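Transcriptional regulator (Streptococcus dysgalactiae, PDB 5W4N) acts as the Rgg2 receptor for SHP peptide pheromones in streptococcal quorum sensing and probably binds DNA to regulate transcription. Local coordinates at residues T8-R13 and Q32-E37; I155-L160 and I193-Y198; D25-K30 and S45-N50. The protein carries 1 engineered substitution. All coordinates share one frame; numbering follows the deposited sequence.

Contact 1. Residues T8-R13 and Q32-E37; sequences TLRRLR and QISRFE
Arg-10 and Arg-13, one helical turn apart on helix 3-15, converge on the carboxylate of Glu-37 at the end of helix 30-37, and this three-residue network of salt bridges dominates the contact. Arg-13 grips the carboxylate side-on: NE reaches the syn lone pair of Glu-37 OE2 at 2.6 Å, and NH2 gives a more bent bond of 3.0 Å to Glu-37 OE1. The two flat groups are nearly coplanar. A bend at chi3 turns the otherwise extended Arg-13 chain into this position. Arg-10 approaches quite differently. Its NE donates almost straight to Glu-37 OE1 (2.9 Å, 176° at the hydrogen), yet it arrives from above the carboxylate plane, with its guanidinium turned 85° to that plane. OE1 therefore takes two arginine N-H groups, and a water adds a third bond: it donates to Glu-37 OE1 at 2.6 Å and accepts from Arg-10 NH2 at 3.0 Å. With both oxygens engaged, the largely buried carboxylate is fixed in rotation, and the neighbouring positive charges probably keep it ionised.

The apolar component is small. Leu-9 CB and CG lie against the edge of the Phe-36 ring, CB coming to 3.9 Å from Phe-36 CE2, while the CB and CG of Arg-10 rest beside the Glu-37 side chain.

The ion pairs tie the first helix of the helix-turn-helix domain to the helix after the turn, the segments crossing at 117° with axes 9.6 Å apart. Arg-13 NH1 also donates to Val-18 O, before helix 20-23, whose Ile-20 and Leu-23 its side chain touches. Leu-9 also packs on Leu-52 of helix 45-54 and on Phe-62 of helix 59-67, while Phe-36 packs on the engineered Ser-45 of the second subunit.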
loop_
_atom_site.group_PDB
_atom_site.type_symbol
_atom_site.label_atom_id
_atom_site.label_comp_id
_atom_site.label_asym_id
_atom_site.label_seq_id
_atom_site.Cartn_x
_atom_site.Cartn_y
_atom_site.Cartn_z
ATOM N N THR A 8 18.165 2.690 -12.851
ATOM C CA THR A 8 16.792 2.880 -12.394
ATOM C C THR A 8 16.372 4.339 -12.508
ATOM O O THR A 8 15.262 4.637 -12.965
ATOM C CB THR A 8 16.643 2.388 -10.954
ATOM O OG1 THR A 8 16.730 0.957 -10.924
ATOM C CG2 THR A 8 15.302 2.823 -10.368
ATOM N N LEU A 9 17.251 5.263 -12.115
ATOM C CA LEU A 9 16.887 6.676 -12.150
ATOM C C LEU A 9 16.725 7.179 -13.578
ATOM O O LEU A 9 15.875 8.040 -13.843
ATOM C CB LEU A 9 17.925 7.508 -11.400
ATOM C CG LEU A 9 17.455 7.974 -10.022
ATOM C CD1 LEU A 9 16.389 9.049 -10.165
ATOM C CD2 LEU A 9 16.926 6.795 -9.220
ATOM N N ARG A 10 17.525 6.661 -14.513
ATOM C CA ARG A 10 17.405 7.116 -15.895
ATOM C C ARG A 10 16.073 6.686 -16.499
ATOM O O ARG A 10 15.369 7.497 -17.113
ATOM C CB ARG A 10 18.568 6.594 -16.740
ATOM C CG ARG A 10 18.405 6.910 -18.230
ATOM C CD ARG A 10 19.670 6.645 -19.030
ATOM N NE ARG A 10 20.640 7.729 -18.903
ATOM C CZ ARG A 10 21.726 7.846 -19.659
ATOM N NH1 ARG A 10 21.975 6.946 -20.601
ATOM N NH2 ARG A 10 22.559 8.860 -19.476
ATOM N N ARG A 11 15.701 5.414 -16.331
ATOM C CA ARG A 11 14.426 4.956 -16.877
ATOM C C ARG A 11 13.250 5.623 -16.176
ATOM O O ARG A 11 12.209 5.854 -16.803
ATOM C CB ARG A 11 14.323 3.430 -16.789
ATOM C CG ARG A 11 14.088 2.860 -15.399
ATOM C CD ARG A 11 13.686 1.391 -15.481
ATOM N NE ARG A 11 13.325 0.830 -14.180
ATOM C CZ ARG A 11 14.160 0.143 -13.406
ATOM N NH1 ARG A 11 13.746 -0.333 -12.240
ATOM N NH2 ARG A 11 15.410 -0.066 -13.798
ATOM N N LEU A 12 13.397 5.955 -14.892
ATOM C CA LEU A 12 12.354 6.706 -14.204
ATOM C C LEU A 12 12.249 8.123 -14.755
ATOM O O LEU A 12 11.144 8.625 -14.989
ATOM C CB LEU A 12 12.629 6.729 -12.703
ATOM C CG LEU A 12 12.295 5.458 -11.916
ATOM C CD1 LEU A 12 12.772 5.580 -10.475
ATOM C CD2 LEU A 12 10.804 5.165 -11.974
ATOM N N ARG A 13 13.390 8.780 -14.976
ATOM C CA ARG A 13 13.373 10.111 -15.572
ATOM C C ARG A 13 12.880 10.063 -17.014
ATOM O O ARG A 13 12.134 10.948 -17.450
ATOM C CB ARG A 13 14.766 10.735 -15.495
ATOM C CG ARG A 13 14.852 12.136 -16.079
ATOM C CD ARG A 13 16.296 12.594 -16.236
ATOM N NE ARG A 13 17.121 11.609 -16.927
ATOM C CZ ARG A 13 17.140 11.446 -18.245
ATOM N NH1 ARG A 13 16.377 12.205 -19.019
ATOM N NH2 ARG A 13 17.920 10.522 -18.791
ATOM N N GLN A 32 26.712 15.672 -13.750
ATOM C CA GLN A 32 26.810 14.630 -12.731
ATOM C C GLN A 32 25.574 13.739 -12.719
ATOM O O GLN A 32 25.678 12.545 -12.413
ATOM C CB GLN A 32 27.035 15.248 -11.352
ATOM C CG GLN A 32 27.461 14.231 -10.304
ATOM C CD GLN A 32 27.888 14.868 -8.998
ATOM O OE1 GLN A 32 27.933 16.092 -8.874
ATOM N NE2 GLN A 32 28.205 14.037 -8.013
ATOM N N ILE A 33 24.402 14.294 -13.037
ATOM C CA ILE A 33 23.214 13.462 -13.208
ATOM C C ILE A 33 23.448 12.447 -14.318
ATOM O O ILE A 33 23.106 11.265 -14.190
ATOM C CB ILE A 33 21.979 14.334 -13.497
ATOM C CG1 ILE A 33 21.742 15.329 -12.360
ATOM C CG2 ILE A 33 20.748 13.461 -13.716
ATOM C CD1 ILE A 33 20.478 16.143 -12.520
ATOM N N SER A 34 24.047 12.898 -15.423
ATOM C CA SER A 34 24.373 11.997 -16.524
ATOM C C SER A 34 25.332 10.903 -16.072
ATOM O O SER A 34 25.074 9.712 -16.279
ATOM C CB SER A 34 24.969 12.793 -17.686
ATOM O OG SER A 34 25.562 11.932 -18.644
ATOM N N ARG A 35 26.447 11.290 -15.446
ATOM C CA ARG A 35 27.426 10.307 -14.993
ATOM C C ARG A 35 26.831 9.346 -13.972
ATOM O O ARG A 35 27.201 8.166 -13.943
ATOM C CB ARG A 35 28.647 11.016 -14.407
ATOM C CG ARG A 35 29.652 11.482 -15.450
ATOM C CD ARG A 35 30.864 12.137 -14.803
ATOM N NE ARG A 35 30.761 13.593 -14.803
ATOM C CZ ARG A 35 30.508 14.326 -13.725
ATOM N NH1 ARG A 35 30.332 13.743 -12.547
ATOM N NH2 ARG A 35 30.432 15.647 -13.823
ATOM N N PHE A 36 25.913 9.826 -13.129
ATOM C CA PHE A 36 25.266 8.947 -12.159
ATOM C C PHE A 36 24.383 7.917 -12.854
ATOM O O PHE A 36 24.450 6.720 -12.551
ATOM C CB PHE A 36 24.452 9.775 -11.163
ATOM C CG PHE A 36 23.548 8.954 -10.287
ATOM C CD1 PHE A 36 24.059 8.257 -9.204
ATOM C CD2 PHE A 36 22.188 8.877 -10.547
ATOM C CE1 PHE A 36 23.230 7.500 -8.396
ATOM C CE2 PHE A 36 21.355 8.120 -9.742
ATOM C CZ PHE A 36 21.878 7.431 -8.666
ATOM N N GLU A 37 23.544 8.369 -13.793
ATOM C CA GLU A 37 22.702 7.443 -14.541
ATOM C C GLU A 37 23.537 6.428 -15.310
ATOM O O GLU A 37 23.123 5.273 -15.467
ATOM C CB GLU A 37 21.792 8.215 -15.496
ATOM C CG GLU A 37 20.742 9.067 -14.802
ATOM C CD GLU A 37 19.851 9.808 -15.779
ATOM O OE1 GLU A 37 20.159 9.808 -16.991
ATOM O OE2 GLU A 37 18.841 10.394 -15.337
HETATM O O HOH W 1 21.498 11.536 -18.470
#

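Contact 2. Residues I155-L160 and I193-Y198; sequences INYNTL and IISIDY
Tyr-157, in the first turn of helix 157-170, lays its ring along the end of helix 179-197 and carries most of this contact. With CG anti to the backbone N (chi1 166°), the side chain extends across the gap. Its CD1 meets Ile-194 CG2 at 3.6 Å, the isoleucine branch set anti to its own backbone N, and its phenol end passes beside the backbone and CB of Ser-195. The hydroxyl bonds to His-203, while Ser-195 OG turns to Leu-192 O and Ser-204. Tyr-198 directs a ring edge toward the face of Tyr-157 in an offset edge-to-face pair, centroids 5.8 Å apart and planes at 82°. The same edge touches the root of the other tyrosine, with Tyr-198 CE2 3.9 Å from Tyr-157 CB. One turn further on, Leu-160 CD2 meets Ile-194 CD1, carried there by CG1, at 3.9 Å, the two side chains crossing at about a right angle.

Asn-156 caps the tyrosine's helix: OD1 accepts from Thr-159 N, and ND2 donates to Thr-159 OG1. Apolar and aromatic residues joining the start of one helix to the end of another suit the all-helical, TPR-like repeat fold of the Rgg C-terminal domain.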
loop_
_atom_site.group_PDB
_atom_site.type_symbol
_atom_site.label_atom_id
_atom_site.label_comp_id
_atom_site.label_asym_id
_atom_site.label_seq_id
_atom_site.Cartn_x
_atom_site.Cartn_y
_atom_site.Cartn_z
ATOM N N ILE A 155 5.292 -18.572 19.594
ATOM C CA ILE A 155 5.372 -17.573 20.652
ATOM C C ILE A 155 4.183 -17.777 21.579
ATOM O O ILE A 155 3.037 -17.834 21.118
ATOM C CB ILE A 155 5.386 -16.143 20.080
ATOM C CG1 ILE A 155 6.493 -15.996 19.033
ATOM C CG2 ILE A 155 5.557 -15.120 21.194
ATOM C CD1 ILE A 155 6.566 -14.619 18.409
ATOM N N ASN A 156 4.456 -17.895 22.877
ATOM C CA ASN A 156 3.382 -18.069 23.848
ATOM C C ASN A 156 2.443 -16.869 23.810
ATOM O O ASN A 156 2.834 -15.760 23.436
ATOM C CB ASN A 156 3.955 -18.267 25.254
ATOM C CG ASN A 156 4.396 -16.967 25.900
ATOM O OD1 ASN A 156 3.596 -16.263 26.517
ATOM N ND2 ASN A 156 5.678 -16.648 25.770
ATOM N N TYR A 157 1.185 -17.105 24.196
ATOM C CA TYR A 157 0.151 -16.095 23.990
ATOM C C TYR A 157 0.488 -14.790 24.699
ATOM O O TYR A 157 0.301 -13.705 24.135
ATOM C CB TYR A 157 -1.209 -16.598 24.465
ATOM C CG TYR A 157 -2.198 -15.463 24.580
ATOM C CD1 TYR A 157 -2.791 -14.924 23.448
ATOM C CD2 TYR A 157 -2.503 -14.897 25.812
ATOM C CE1 TYR A 157 -3.678 -13.871 23.539
ATOM C CE2 TYR A 157 -3.385 -13.842 25.911
ATOM C CZ TYR A 157 -3.971 -13.336 24.772
ATOM O OH TYR A 157 -4.852 -12.288 24.869
ATOM N N ASN A 158 0.966 -14.872 25.944
ATOM C CA ASN A 158 1.204 -13.659 26.720
ATOM C C ASN A 158 2.277 -12.791 26.074
ATOM O O ASN A 158 2.154 -11.562 26.044
ATOM C CB ASN A 158 1.588 -14.016 28.155
ATOM C CG ASN A 158 1.544 -12.815 29.081
ATOM O OD1 ASN A 158 0.468 -12.332 29.439
ATOM N ND2 ASN A 158 2.715 -12.325 29.472
ATOM N N THR A 159 3.337 -13.412 25.551
ATOM C CA THR A 159 4.353 -12.649 24.832
ATOM C C THR A 159 3.806 -12.119 23.513
ATOM O O THR A 159 4.089 -10.976 23.132
ATOM C CB THR A 159 5.593 -13.513 24.594
ATOM O OG1 THR A 159 6.155 -13.902 25.853
ATOM C CG2 THR A 159 6.644 -12.748 23.799
ATOM N N LEU A 160 3.011 -12.930 22.809
ATOM C CA LEU A 160 2.420 -12.490 21.550
ATOM C C LEU A 160 1.545 -11.258 21.750
ATOM O O LEU A 160 1.593 -10.316 20.950
ATOM C CB LEU A 160 1.611 -13.627 20.924
ATOM C CG LEU A 160 0.909 -13.317 19.599
ATOM C CD1 LEU A 160 1.922 -12.986 18.514
ATOM C CD2 LEU A 160 0.022 -14.475 19.174
ATOM N N ILE A 193 -8.517 -12.832 17.893
ATOM C CA ILE A 193 -9.161 -14.143 17.821
ATOM C C ILE A 193 -8.613 -15.066 18.903
ATOM O O ILE A 193 -9.367 -15.762 19.593
ATOM C CB ILE A 193 -8.977 -14.758 16.422
ATOM C CG1 ILE A 193 -9.499 -13.811 15.342
ATOM C CG2 ILE A 193 -9.678 -16.105 16.337
ATOM C CD1 ILE A 193 -9.260 -14.302 13.929
ATOM N N ILE A 194 -7.289 -15.083 19.064
ATOM C CA ILE A 194 -6.668 -15.952 20.060
ATOM C C ILE A 194 -7.073 -15.528 21.467
ATOM O O ILE A 194 -7.334 -16.370 22.335
ATOM C CB ILE A 194 -5.140 -15.953 19.884
ATOM C CG1 ILE A 194 -4.771 -16.407 18.470
ATOM C CG2 ILE A 194 -4.480 -16.839 20.926
ATOM C CD1 ILE A 194 -3.294 -16.305 18.162
ATOM N N SER A 195 -7.136 -14.216 21.714
ATOM C CA SER A 195 -7.535 -13.725 23.029
ATOM C C SER A 195 -8.953 -14.153 23.384
ATOM O O SER A 195 -9.254 -14.399 24.558
ATOM C CB SER A 195 -7.418 -12.201 23.080
ATOM O OG SER A 195 -8.429 -11.585 22.302
ATOM N N ILE A 196 -9.837 -14.249 22.388
ATOM C CA ILE A 196 -11.214 -14.651 22.659
ATOM C C ILE A 196 -11.289 -16.146 22.941
ATOM O O ILE A 196 -11.993 -16.583 23.860
ATOM C CB ILE A 196 -12.129 -14.248 21.488
ATOM C CG1 ILE A 196 -12.061 -12.738 21.256
ATOM C CG2 ILE A 196 -13.561 -14.675 21.759
ATOM C CD1 ILE A 196 -12.606 -12.304 19.913
ATOM N N ASP A 197 -10.564 -16.955 22.162
ATOM C CA ASP A 197 -10.592 -18.400 22.367
ATOM C C ASP A 197 -10.044 -18.775 23.738
ATOM O O ASP A 197 -10.592 -19.651 24.418
ATOM C CB ASP A 197 -9.802 -19.104 21.264
ATOM C CG ASP A 197 -10.439 -18.943 19.899
ATOM O OD1 ASP A 197 -11.677 -18.787 19.833
ATOM O OD2 ASP A 197 -9.703 -18.974 18.890
ATOM N N TYR A 198 -8.964 -18.121 24.164
ATOM C CA TYR A 198 -8.380 -18.375 25.475
ATOM C C TYR A 198 -9.110 -17.650 26.598
ATOM O O TYR A 198 -8.684 -17.753 27.754
ATOM C CB TYR A 198 -6.899 -17.983 25.476
ATOM C CG TYR A 198 -6.025 -18.859 24.605
ATOM C CD1 TYR A 198 -6.498 -20.065 24.097
ATOM C CD2 TYR A 198 -4.724 -18.484 24.293
ATOM C CE1 TYR A 198 -5.701 -20.867 23.300
ATOM C CE2 TYR A 198 -3.920 -19.281 23.498
ATOM C CZ TYR A 198 -4.415 -20.470 23.006
ATOM O OH TYR A 198 -3.619 -21.268 22.214
#

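Contact 3. Residues D25-K30 and S45-N50; sequences DEHLSK and SSRLLN. Engineered in segment 45-50: Ser-45 (natural residue Cys).
The guanidinium of Arg-47, on helix 45-54, lies flat on the ring of His-27 in the loop before helix 30-37. The bond from CA to CB heads toward the loop, and CB and CG lead up to two bends, at chi2 (-47°) and chi3 (102°), that turn the flat end nearly parallel to the imidazole. Contacts across the gap begin at CD, which lies 4.3 Å from Leu-28 CB and 4.0 Å from His-27 CB. NE passes the same histidine CB. CZ lies above the CG side of the ring, 3.8 Å from His-27 CG, and the planes are only 13° apart. The two terminal nitrogens then divide: NH1 sits 3.4 Å from His-27 CB, whereas NH2 hangs over the rim of the ring near CD2. At its edge the guanidinium also has Asp-25 nearby: NH1 and Asp-25 OD2 are 4.2 Å apart, close enough for a probable attraction but beyond a salt bridge.

Asp-25 has a second task, since its OD1 accepts from His-27 N at 3.0 Å and so closes an Asx turn, which probably helps to place the histidine beside the arginine. Ser-29 follows as N-cap of helix 30-37. Lying between helices 20-23 and 30-37, the loop corresponds to the turn of the helix-turn-helix motif, held here against helix 45-54, whose engineered Ser-45 replaces the Cys whose intersubunit disulfide, seen in another structure, cannot form here.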
loop_
_atom_site.group_PDB
_atom_site.type_symbol
_atom_site.label_atom_id
_atom_site.label_comp_id
_atom_site.label_asym_id
_atom_site.label_seq_id
_atom_site.Cartn_x
_atom_site.Cartn_y
_atom_site.Cartn_z
ATOM N N ASP A 25 20.266 21.708 -10.257
ATOM C CA ASP A 25 20.211 22.966 -9.528
ATOM C C ASP A 25 21.630 23.298 -9.083
ATOM O O ASP A 25 22.602 22.698 -9.552
ATOM C CB ASP A 25 19.218 22.886 -8.359
ATOM C CG ASP A 25 19.434 21.665 -7.481
ATOM O OD1 ASP A 25 20.520 21.053 -7.547
ATOM O OD2 ASP A 25 18.505 21.313 -6.723
ATOM N N GLU A 26 21.758 24.254 -8.163
ATOM C CA GLU A 26 23.082 24.588 -7.652
ATOM C C GLU A 26 23.640 23.516 -6.726
ATOM O O GLU A 26 24.802 23.621 -6.316
ATOM C CB GLU A 26 23.049 25.940 -6.937
ATOM C CG GLU A 26 22.203 25.978 -5.678
ATOM C CD GLU A 26 22.283 27.319 -4.974
ATOM O OE1 GLU A 26 22.707 28.304 -5.617
ATOM O OE2 GLU A 26 21.924 27.392 -3.780
ATOM N N HIS A 27 22.853 22.491 -6.396
ATOM C CA HIS A 27 23.337 21.367 -5.607
ATOM C C HIS A 27 23.920 20.247 -6.458
ATOM O O HIS A 27 24.740 19.470 -5.956
ATOM C CB HIS A 27 22.205 20.792 -4.748
ATOM C CG HIS A 27 21.987 21.526 -3.461
ATOM N ND1 HIS A 27 20.995 22.469 -3.302
ATOM C CD2 HIS A 27 22.629 21.450 -2.272
ATOM C CE1 HIS A 27 21.036 22.944 -2.070
ATOM N NE2 HIS A 27 22.019 22.343 -1.424
ATOM N N LEU A 28 23.525 20.148 -7.726
ATOM C CA LEU A 28 23.907 19.007 -8.555
ATOM C C LEU A 28 23.827 19.421 -10.016
ATOM O O LEU A 28 22.750 19.792 -10.495
ATOM C CB LEU A 28 22.992 17.815 -8.261
ATOM C CG LEU A 28 23.086 16.528 -9.078
ATOM C CD1 LEU A 28 24.396 15.814 -8.801
ATOM C CD2 LEU A 28 21.909 15.625 -8.738
ATOM N N SER A 29 24.955 19.366 -10.718
ATOM C CA SER A 29 25.008 19.793 -12.108
ATOM C C SER A 29 24.413 18.728 -13.026
ATOM O O SER A 29 24.294 17.554 -12.667
ATOM C CB SER A 29 26.448 20.097 -12.525
ATOM O OG SER A 29 27.210 18.907 -12.627
ATOM N N LYS A 30 24.037 19.159 -14.233
ATOM C CA LYS A 30 23.429 18.242 -15.192
ATOM C C LYS A 30 24.403 17.157 -15.633
ATOM O O LYS A 30 23.981 16.044 -15.966
ATOM C CB LYS A 30 22.912 19.016 -16.408
ATOM C CG LYS A 30 24.007 19.624 -17.273
ATOM C CD LYS A 30 23.428 20.518 -18.357
ATOM C CE LYS A 30 23.599 19.910 -19.739
ATOM N NZ LYS A 30 22.885 20.712 -20.775
ATOM N N SER A 45 22.906 10.812 -0.771
ATOM C CA SER A 45 21.582 10.242 -0.539
ATOM C C SER A 45 20.497 11.309 -0.619
ATOM O O SER A 45 19.417 11.065 -1.169
ATOM C CB SER A 45 21.549 9.536 0.816
ATOM O OG SER A 45 21.896 10.423 1.863
ATOM N N SER A 46 20.766 12.501 -0.082
ATOM C CA SER A 46 19.783 13.577 -0.165
ATOM C C SER A 46 19.580 14.038 -1.603
ATOM O O SER A 46 18.484 14.488 -1.957
ATOM C CB SER A 46 20.207 14.752 0.717
ATOM O OG SER A 46 21.331 15.419 0.173
ATOM N N ARG A 47 20.613 13.940 -2.444
ATOM C CA ARG A 47 20.446 14.270 -3.856
ATOM C C ARG A 47 19.526 13.273 -4.550
ATOM O O ARG A 47 18.700 13.660 -5.386
ATOM C CB ARG A 47 21.805 14.319 -4.556
ATOM C CG ARG A 47 22.656 15.529 -4.200
ATOM C CD ARG A 47 21.852 16.819 -4.253
ATOM N NE ARG A 47 21.468 17.271 -2.919
ATOM C CZ ARG A 47 20.488 18.135 -2.676
ATOM N NH1 ARG A 47 19.788 18.648 -3.680
ATOM N NH2 ARG A 47 20.208 18.487 -1.429
ATOM N N LEU A 48 19.656 11.986 -4.222
ATOM C CA LEU A 48 18.767 10.978 -4.794
ATOM C C LEU A 48 17.322 11.237 -4.391
ATOM O O LEU A 48 16.415 11.209 -5.231
ATOM C CB LEU A 48 19.201 9.580 -4.354
ATOM C CG LEU A 48 18.196 8.478 -4.696
ATOM C CD1 LEU A 48 18.060 8.338 -6.201
ATOM C CD2 LEU A 48 18.582 7.150 -4.059
ATOM N N LEU A 49 17.088 11.485 -3.100
ATOM C CA LEU A 49 15.734 11.751 -2.627
ATOM C C LEU A 49 15.150 12.987 -3.299
ATOM O O LEU A 49 13.975 12.997 -3.682
ATOM C CB LEU A 49 15.736 11.917 -1.107
ATOM C CG LEU A 49 16.204 10.701 -0.309
ATOM C CD1 LEU A 49 16.219 11.007 1.184
ATOM C CD2 LEU A 49 15.322 9.497 -0.609
ATOM N N ASN A 50 15.959 14.037 -3.454
ATOM C CA ASN A 50 15.482 15.245 -4.119
ATOM C C ASN A 50 15.167 14.983 -5.586
ATOM O O ASN A 50 14.213 15.548 -6.136
ATOM C CB ASN A 50 16.519 16.359 -3.977
ATOM C CG ASN A 50 16.066 17.662 -4.602
ATOM O OD1 ASN A 50 16.631 18.116 -5.595
ATOM N ND2 ASN A 50 15.036 18.271 -4.025
#

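Overall arrangement
Contacts 1 and 3 share the helix-turn-helix domain, their centres 11 Å apart and their segments alternating along the chain. They meet where Ile-33 packs on Leu-28, and both touch the second subunit. Contact 1 is partly buried and relies on ion pairs closed by direct hydrogen bonds; contact 3, at the surface, has an arginine too, but stacked on a ring without any hydrogen bond across. Contact 2 belongs to the C-terminal repeat domain, on the opposite side of the chain's centre and about 50 Å, centre to centre, from either. Also partly buried, it joins two helices by aromatic and aliphatic packing, and no other subunit touches it.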